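Local coordinates for protein predicted metal-dependent hydrolase of the TIM-barrel fold (PDB 2QPX) that binds two zinc ions in a TIM-barrel fold of the amidohydrolase kind and is probably a metal-dependent hydrolase whose substrate is not known, at residues 6-9 against 10-14; 331-334 against 335-339; 356-359 against 360-364. All coordinates share one frame; numbering follows the deposited sequence.

Contact 1: 6-9 against 10-14. With EDO (1,2-ethanediol), chain M.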
loop_
_atom_site.group_PDB
_atom_site.type_symbol
_atom_site.label_atom_id
_atom_site.label_comp_id
_atom_site.label_asym_id
_atom_site.label_seq_id
_atom_site.Cartn_x
_atom_site.Cartn_y
_atom_site.Cartn_z
ATOM N N SER A 6 12.554 15.502 22.048
ATOM C CA SER A 6 11.481 15.155 22.991
ATOM C C SER A 6 11.013 16.364 23.802
ATOM O O SER A 6 9.827 16.641 23.898
ATOM C CB SER A 6 11.920 14.015 23.927
ATOM O OG SER A 6 10.808 13.413 24.570
ATOM N N GLU A 7 11.947 17.081 24.417
ATOM C CA GLU A 7 11.549 18.194 25.278
ATOM C C GLU A 7 10.886 19.334 24.480
ATOM O O GLU A 7 9.885 19.907 24.894
ATOM C CB GLU A 7 12.789 18.626 26.077
ATOM C CG GLU A 7 12.709 19.903 26.832
ATOM C CD GLU A 7 14.039 20.159 27.548
ATOM O OE1 GLU A 7 14.429 19.293 28.368
ATOM O OE2 GLU A 7 14.700 21.187 27.250
ATOM N N PHE A 8 11.418 19.605 23.291
ATOM C CA PHE A 8 10.828 20.578 22.391
ATOM C C PHE A 8 9.387 20.206 22.009
ATOM O O PHE A 8 8.479 21.022 22.100
ATOM C CB PHE A 8 11.650 20.720 21.104
ATOM C CG PHE A 8 11.039 21.689 20.131
ATOM C CD1 PHE A 8 11.140 23.047 20.340
ATOM C CD2 PHE A 8 10.314 21.259 19.024
ATOM C CE1 PHE A 8 10.566 23.966 19.498
ATOM C CE2 PHE A 8 9.735 22.203 18.166
ATOM C CZ PHE A 8 9.834 23.529 18.398
ATOM N N VAL A 9 9.204 18.957 21.584
ATOM C CA VAL A 9 7.879 18.500 21.145
ATOM C C VAL A 9 6.887 18.475 22.324
ATOM O O VAL A 9 5.715 18.788 22.158
ATOM C CB VAL A 9 7.976 17.163 20.413
ATOM C CG1 VAL A 9 6.574 16.571 20.172
ATOM C CG2 VAL A 9 8.726 17.355 19.107
ATOM N N ASP A 10 7.372 18.185 23.535
ATOM C CA ASP A 10 6.501 18.255 24.696
ATOM C C ASP A 10 5.807 19.618 24.835
ATOM O O ASP A 10 4.637 19.695 25.212
ATOM C CB ASP A 10 7.291 17.994 26.000
ATOM C CG ASP A 10 7.574 16.548 26.240
ATOM O OD1 ASP A 10 6.919 15.662 25.637
ATOM O OD2 ASP A 10 8.466 16.280 27.074
ATOM N N GLN A 11 6.528 20.688 24.533
ATOM C CA GLN A 11 5.995 22.022 24.720
ATOM C C GLN A 11 5.308 22.634 23.494
ATOM O O GLN A 11 4.756 23.736 23.576
ATOM C CB GLN A 11 7.069 22.975 25.277
ATOM C CG GLN A 11 8.246 23.215 24.388
ATOM C CD GLN A 11 7.962 24.239 23.303
ATOM O OE1 GLN A 11 7.618 25.381 23.616
ATOM N NE2 GLN A 11 8.103 23.835 22.014
ATOM N N VAL A 12 5.323 21.943 22.341
ATOM C CA VAL A 12 4.746 22.492 21.123
ATOM C C VAL A 12 3.206 22.539 21.219
ATOM O O VAL A 12 2.580 21.550 21.540
ATOM C CB VAL A 12 5.194 21.663 19.888
ATOM C CG1 VAL A 12 4.430 22.082 18.637
ATOM C CG2 VAL A 12 6.716 21.758 19.669
ATOM N N PRO A 13 2.599 23.691 20.947
ATOM C CA PRO A 13 1.136 23.738 20.951
ATOM C C PRO A 13 0.498 22.994 19.765
ATOM O O PRO A 13 1.133 22.788 18.727
ATOM C CB PRO A 13 0.833 25.223 20.861
ATOM C CG PRO A 13 2.074 25.858 20.455
ATOM C CD PRO A 13 3.204 25.015 20.686
ATOM N N LEU A 14 -0.751 22.599 19.963
ATOM C CA LEU A 14 -1.527 21.887 18.914
ATOM C C LEU A 14 -2.748 22.670 18.557
ATOM O O LEU A 14 -3.518 23.061 19.439
ATOM C CB LEU A 14 -1.956 20.486 19.416
ATOM C CG LEU A 14 -0.833 19.509 19.773
ATOM C CD1 LEU A 14 -1.403 18.295 20.523
ATOM C CD2 LEU A 14 -0.017 19.081 18.515
HETATM C C1 EDO M . 6.996 14.514 22.949
HETATM O O1 EDO M . 8.163 14.098 23.654
HETATM C C2 EDO M . 6.089 13.313 22.982
HETATM O O2 EDO M . 6.821 12.191 22.492
HETATM O O HOH W 1 10.419 14.643 27.089
#
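The amide of Gln11 folds back over the ring of Phe8, and its NE2 hydrogen-bonds the carbonyl O of Phe8 at 2.8 Å. That acceptor lies close to the amide plane, and the bond is fairly straight, with an N-H...O angle of 155°. CG of Gln11 sits between the backbone N and the carbonyl carbon (chi1 64°), and a second bend at chi2 turns the chain back over the helix. NE2 thus rests 3.4 Å above the Phe8 ring plane, toward its rim. Val12 shares that face: its CG2 makes a CH-pi contact 3.8 Å from the ring centroid and touches CE2 of Phe8 at 3.4 Å. With an alanine here instead of Phe8, the Val12 methyl is likely to lose its aromatic partner and the Gln11 amide the ring beneath it. On another side of the helix, a water joins OG of Ser6 to OD2 of Asp10. The helix gives way to strand 14-19 within a few residues. Phe8 packs on Ile356 and Asn357 of helix 349-367, Val12 on Cys360 of the same helix, and Val9 faces Val338 of helix 323-342.

Contact 2: 331-334 against 335-339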
loop_
_atom_site.group_PDB
_atom_site.type_symbol
_atom_site.label_atom_id
_atom_site.label_comp_id
_atom_site.label_asym_id
_atom_site.label_seq_id
_atom_site.Cartn_x
_atom_site.Cartn_y
_atom_site.Cartn_z
ATOM N N ARG A 331 -0.647 12.213 21.882
ATOM C CA ARG A 331 0.509 11.462 22.360
ATOM C C ARG A 331 1.161 10.683 21.228
ATOM O O ARG A 331 2.395 10.737 21.070
ATOM C CB ARG A 331 0.153 10.513 23.496
ATOM C CG ARG A 331 1.409 9.802 23.997
ATOM C CD ARG A 331 1.194 9.176 25.345
ATOM N NE ARG A 331 1.163 10.185 26.393
ATOM C CZ ARG A 331 0.732 9.966 27.633
ATOM N NH1 ARG A 331 0.290 8.770 27.990
ATOM N NH2 ARG A 331 0.748 10.951 28.510
ATOM N N GLN A 332 0.353 9.994 20.426
ATOM C CA GLN A 332 0.937 9.163 19.370
ATOM C C GLN A 332 1.542 10.023 18.267
ATOM O O GLN A 332 2.579 9.678 17.687
ATOM C CB GLN A 332 -0.083 8.189 18.774
ATOM C CG GLN A 332 -0.661 7.215 19.794
ATOM C CD GLN A 332 0.371 6.471 20.608
ATOM O OE1 GLN A 332 0.699 6.900 21.707
ATOM N NE2 GLN A 332 0.962 5.402 20.035
ATOM N N PHE A 333 0.897 11.126 17.930
ATOM C CA PHE A 333 1.420 12.028 16.918
ATOM C C PHE A 333 2.724 12.706 17.381
ATOM O O PHE A 333 3.698 12.767 16.637
ATOM C CB PHE A 333 0.360 13.050 16.530
ATOM C CG PHE A 333 0.671 13.812 15.261
ATOM C CD1 PHE A 333 0.390 13.255 14.010
ATOM C CD2 PHE A 333 1.229 15.055 15.303
ATOM C CE1 PHE A 333 0.648 13.938 12.856
ATOM C CE2 PHE A 333 1.496 15.765 14.129
ATOM C CZ PHE A 333 1.195 15.221 12.919
ATOM N N LYS A 334 2.746 13.201 18.613
ATOM C CA LYS A 334 3.953 13.835 19.128
ATOM C C LYS A 334 5.104 12.822 19.192
ATOM O O LYS A 334 6.247 13.147 18.820
ATOM C CB LYS A 334 3.696 14.510 20.467
ATOM C CG LYS A 334 3.007 15.853 20.316
ATOM C CD LYS A 334 2.927 16.629 21.631
ATOM C CE LYS A 334 2.626 18.092 21.345
ATOM N NZ LYS A 334 2.810 19.018 22.536
ATOM N N GLN A 335 4.830 11.575 19.595
ATOM C CA GLN A 335 5.853 10.514 19.558
ATOM C C GLN A 335 6.370 10.281 18.137
ATOM O O GLN A 335 7.596 10.107 17.911
ATOM C CB GLN A 335 5.308 9.223 20.154
ATOM C CG GLN A 335 6.282 8.077 20.107
ATOM C CD GLN A 335 5.724 6.816 20.727
ATOM O OE1 GLN A 335 6.186 6.346 21.801
ATOM N NE2 GLN A 335 4.738 6.257 20.074
ATOM N N ALA A 336 5.458 10.281 17.163
ATOM C CA ALA A 336 5.856 10.098 15.761
ATOM C C ALA A 336 6.790 11.204 15.311
ATOM O O ALA A 336 7.738 10.954 14.546
ATOM C CB ALA A 336 4.621 10.012 14.857
ATOM N N LEU A 337 6.495 12.435 15.704
ATOM C CA LEU A 337 7.318 13.557 15.304
ATOM C C LEU A 337 8.735 13.424 15.863
ATOM O O LEU A 337 9.713 13.647 15.139
ATOM C CB LEU A 337 6.722 14.855 15.767
ATOM C CG LEU A 337 5.376 15.281 15.183
ATOM C CD1 LEU A 337 4.879 16.543 15.926
ATOM C CD2 LEU A 337 5.473 15.522 13.690
ATOM N N VAL A 338 8.848 13.074 17.146
ATOM C CA VAL A 338 10.201 12.887 17.723
ATOM C C VAL A 338 10.979 11.798 17.010
ATOM O O VAL A 338 12.149 11.986 16.685
ATOM C CB VAL A 338 10.115 12.554 19.228
ATOM C CG1 VAL A 338 11.497 12.215 19.843
ATOM C CG2 VAL A 338 9.462 13.701 19.991
ATOM N N ALA A 339 10.336 10.656 16.750
ATOM C CA ALA A 339 10.989 9.516 16.135
ATOM C C ALA A 339 11.411 9.863 14.715
ATOM O O ALA A 339 12.457 9.454 14.269
ATOM C CB ALA A 339 10.071 8.290 16.134
HETATM O O HOH W 2 3.772 7.030 17.607
HETATM O O HOH W 3 3.524 3.981 20.866
#
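Gln335 meets the preceding turn through both its backbone and its side chain. Its N donates to O of Arg331 at 3.0 Å, while its extended chain, with CG anti to the backbone N (chi1 178°), runs alongside that of Gln332, the two amide planes 69° apart. The amides do not bond directly; one water links them, accepting from NE2 of both glutamines, and a second ties Gln335 NE2, from which it accepts at 2.8 Å, to the carbonyl O of Gln332. Gln332 NE2 also bonds O of Pro294, which anchors this end of the pair. Ala336 continues the ladder, its N bonded to Gln332 O at 3.0 Å, and its methyl lies 3.4 Å from O of Phe333. Leu337 donates from N to O of Phe333 and sends CD1 obliquely to the ring, 3.9 Å from CE2 of Phe333. Val338 closes the next turn: its N reaches O of Lys334 at 3.1 Å with an N-H...O angle of 166°, and its CG2 lies 3.5 Å from the same oxygen. The extended chain of Lys334 carries NZ to the carbonyl oxygens of Val9, Val12 and Phe93, to which it hydrogen-bonds. The i to i+4 bonding is that of a regular alpha-helix over these residues, part of helix 323-342 of the TIM-barrel fold, with Phe333 and Leu337 on the flank that meets helix 349-367.

Contact 3: 356-359 against 360-364. With EDO (1,2-ethanediol), chain F.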
loop_
_atom_site.group_PDB
_atom_site.type_symbol
_atom_site.label_atom_id
_atom_site.label_comp_id
_atom_site.label_asym_id
_atom_site.label_seq_id
_atom_site.Cartn_x
_atom_site.Cartn_y
_atom_site.Cartn_z
ATOM N N ILE A 356 8.256 21.047 12.703
ATOM C CA ILE A 356 7.383 20.569 13.789
ATOM C C ILE A 356 6.321 21.643 14.147
ATOM O O ILE A 356 5.124 21.333 14.293
ATOM C CB ILE A 356 8.255 20.111 15.016
ATOM C CG1 ILE A 356 8.966 18.805 14.694
ATOM C CG2 ILE A 356 7.379 20.048 16.309
ATOM C CD1 ILE A 356 10.177 18.467 15.622
ATOM N N ASN A 357 6.744 22.898 14.272
ATOM C CA ASN A 357 5.826 23.970 14.534
ATOM C C ASN A 357 4.739 24.092 13.418
ATOM O O ASN A 357 3.567 24.298 13.711
ATOM C CB ASN A 357 6.555 25.302 14.708
ATOM C CG ASN A 357 7.110 25.506 16.097
ATOM O OD1 ASN A 357 6.483 25.144 17.084
ATOM N ND2 ASN A 357 8.281 26.166 16.174
ATOM N N ALA A 358 5.169 23.998 12.161
ATOM C CA ALA A 358 4.277 24.065 11.004
ATOM C C ALA A 358 3.179 23.017 11.151
ATOM O O ALA A 358 1.981 23.302 11.061
ATOM C CB ALA A 358 5.107 23.850 9.717
ATOM N N ILE A 359 3.613 21.787 11.392
ATOM C CA ILE A 359 2.702 20.649 11.407
ATOM C C ILE A 359 1.698 20.719 12.579
ATOM O O ILE A 359 0.500 20.468 12.407
ATOM C CB ILE A 359 3.489 19.348 11.461
ATOM C CG1 ILE A 359 4.384 19.184 10.208
ATOM C CG2 ILE A 359 2.575 18.132 11.621
ATOM C CD1 ILE A 359 5.461 18.063 10.297
ATOM N N CYS A 360 2.205 21.069 13.775
ATOM C CA CYS A 360 1.406 21.021 14.972
ATOM C C CYS A 360 0.358 22.151 15.083
ATOM O O CYS A 360 -0.734 21.938 15.625
ATOM C CB CYS A 360 2.336 20.958 16.199
ATOM S SG CYS A 360 3.129 19.383 16.384
ATOM N N TRP A 361 0.705 23.346 14.615
ATOM C CA TRP A 361 -0.169 24.481 14.785
ATOM C C TRP A 361 -0.066 25.579 13.721
ATOM O O TRP A 361 -1.049 26.250 13.429
ATOM C CB TRP A 361 0.029 25.136 16.186
ATOM C CG TRP A 361 1.419 25.650 16.403
ATOM C CD1 TRP A 361 2.493 24.950 16.838
ATOM C CD2 TRP A 361 1.881 26.984 16.132
ATOM N NE1 TRP A 361 3.618 25.761 16.852
ATOM C CE2 TRP A 361 3.259 27.014 16.426
ATOM C CE3 TRP A 361 1.260 28.150 15.662
ATOM C CZ2 TRP A 361 4.036 28.158 16.244
ATOM C CZ3 TRP A 361 2.044 29.294 15.469
ATOM C CH2 TRP A 361 3.404 29.282 15.764
ATOM N N GLN A 362 1.137 25.827 13.212
ATOM C CA GLN A 362 1.342 27.042 12.464
ATOM C C GLN A 362 0.719 27.021 11.061
ATOM O O GLN A 362 0.136 28.019 10.627
ATOM C CB GLN A 362 2.827 27.388 12.410
ATOM C CG GLN A 362 3.139 28.723 11.793
ATOM C CD GLN A 362 4.627 28.895 11.535
ATOM O OE1 GLN A 362 5.297 27.996 11.002
ATOM N NE2 GLN A 362 5.138 30.052 11.872
ATOM N N THR A 363 0.822 25.895 10.372
ATOM C CA THR A 363 0.165 25.807 9.060
ATOM C C THR A 363 -1.356 25.959 9.209
ATOM O O THR A 363 -1.984 26.722 8.486
ATOM C CB THR A 363 0.548 24.516 8.336
ATOM O OG1 THR A 363 1.971 24.459 8.192
ATOM C CG2 THR A 363 -0.143 24.423 6.973
ATOM N N SER A 364 -1.960 25.237 10.166
ATOM C CA SER A 364 -3.392 25.358 10.377
ATOM C C SER A 364 -3.784 26.767 10.822
ATOM O O SER A 364 -4.809 27.290 10.421
ATOM C CB SER A 364 -3.904 24.312 11.364
ATOM O OG SER A 364 -3.856 23.022 10.777
HETATM C C1 EDO F . 3.747 28.356 8.102
HETATM O O1 EDO F . 2.481 28.806 7.606
HETATM C C2 EDO F . 3.724 26.840 8.180
HETATM O O2 EDO F . 3.356 26.328 6.866
HETATM O O HOH W 4 -0.768 23.193 11.721
#
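The carbonyl O of Asn357 takes two backbone N-H groups at once, from Gln362 N at 2.9 Å and from Trp361 N at 3.1 Å. The donors arrive from opposite faces of the carbonyl plane, and both bonds are nearly straight. The same oxygen lies 3.3 Å above one face of the Trp361 indole, toward its rim, where CB of Gln362 also rests. Asn357 holds this ring a second time through its side chain: NE1 of Trp361 donates to OD1 at 2.9 Å. OD1 lies at the ring edge, nearly in the indole plane, but the N-H comes in 38° above the plane of the side-chain carbonyl. The indole can reach back in this way because CG of Trp361 stands between its backbone N and carbonyl carbon (chi1 61°), which sets the ring alongside the asparagine with their planes 68° apart. Gripped at its edge and placed against the helix backbone, the ring is probably restrained from turning.

The bond pattern is that of a pi-type turn, a wider coil at 360-362 within helix 349-367. At its start, Cys360 N still bonds Ile356 O in the alpha manner; after the shift, Thr363 N bonds Ala358 O at 2.9 Å, in the carbonyl plane and on a lone pair. A water accepts from Ser364 N and lies 2.8 Å from Ala358 O, close to the widened turn. Farther round the helix, the methyl of Ala358 lies 3.5 Å from OG1 of Thr363, and an ethanediol, probably from the crystallisation liquor, donates to that hydroxyl at 2.7 Å. Cys360 and Ile359 face Leu337 and Phe333 of helix 323-342, whereas Ser364 packs against Leu15 and His17 of strand 14-19, its side chain about 8 Å from that of the zinc ligand His18.

Overall arrangement
The three contacts come in series along the chain, contact 1 near the N-terminus and contacts 2 and 3 on the successive helices 323-342 and 349-367, yet they cluster on the same side of the chain's centre. Contact 1 lies about 10 Å from contact 2 and 11 Å from contact 3, while contacts 2 and 3 are 14 Å apart, all between centres. Each touches the other two: Lys334 joins contact 1 to contact 2, Pro13 lies against Trp361, and Leu337 CD1 meets Cys360 SG at 3.4 Å. The first helix is thereby packed against the last two, bringing the chain's ends together where strand 14-19 begins, the strand that carries the zinc ligand His18, with His20 just beyond it.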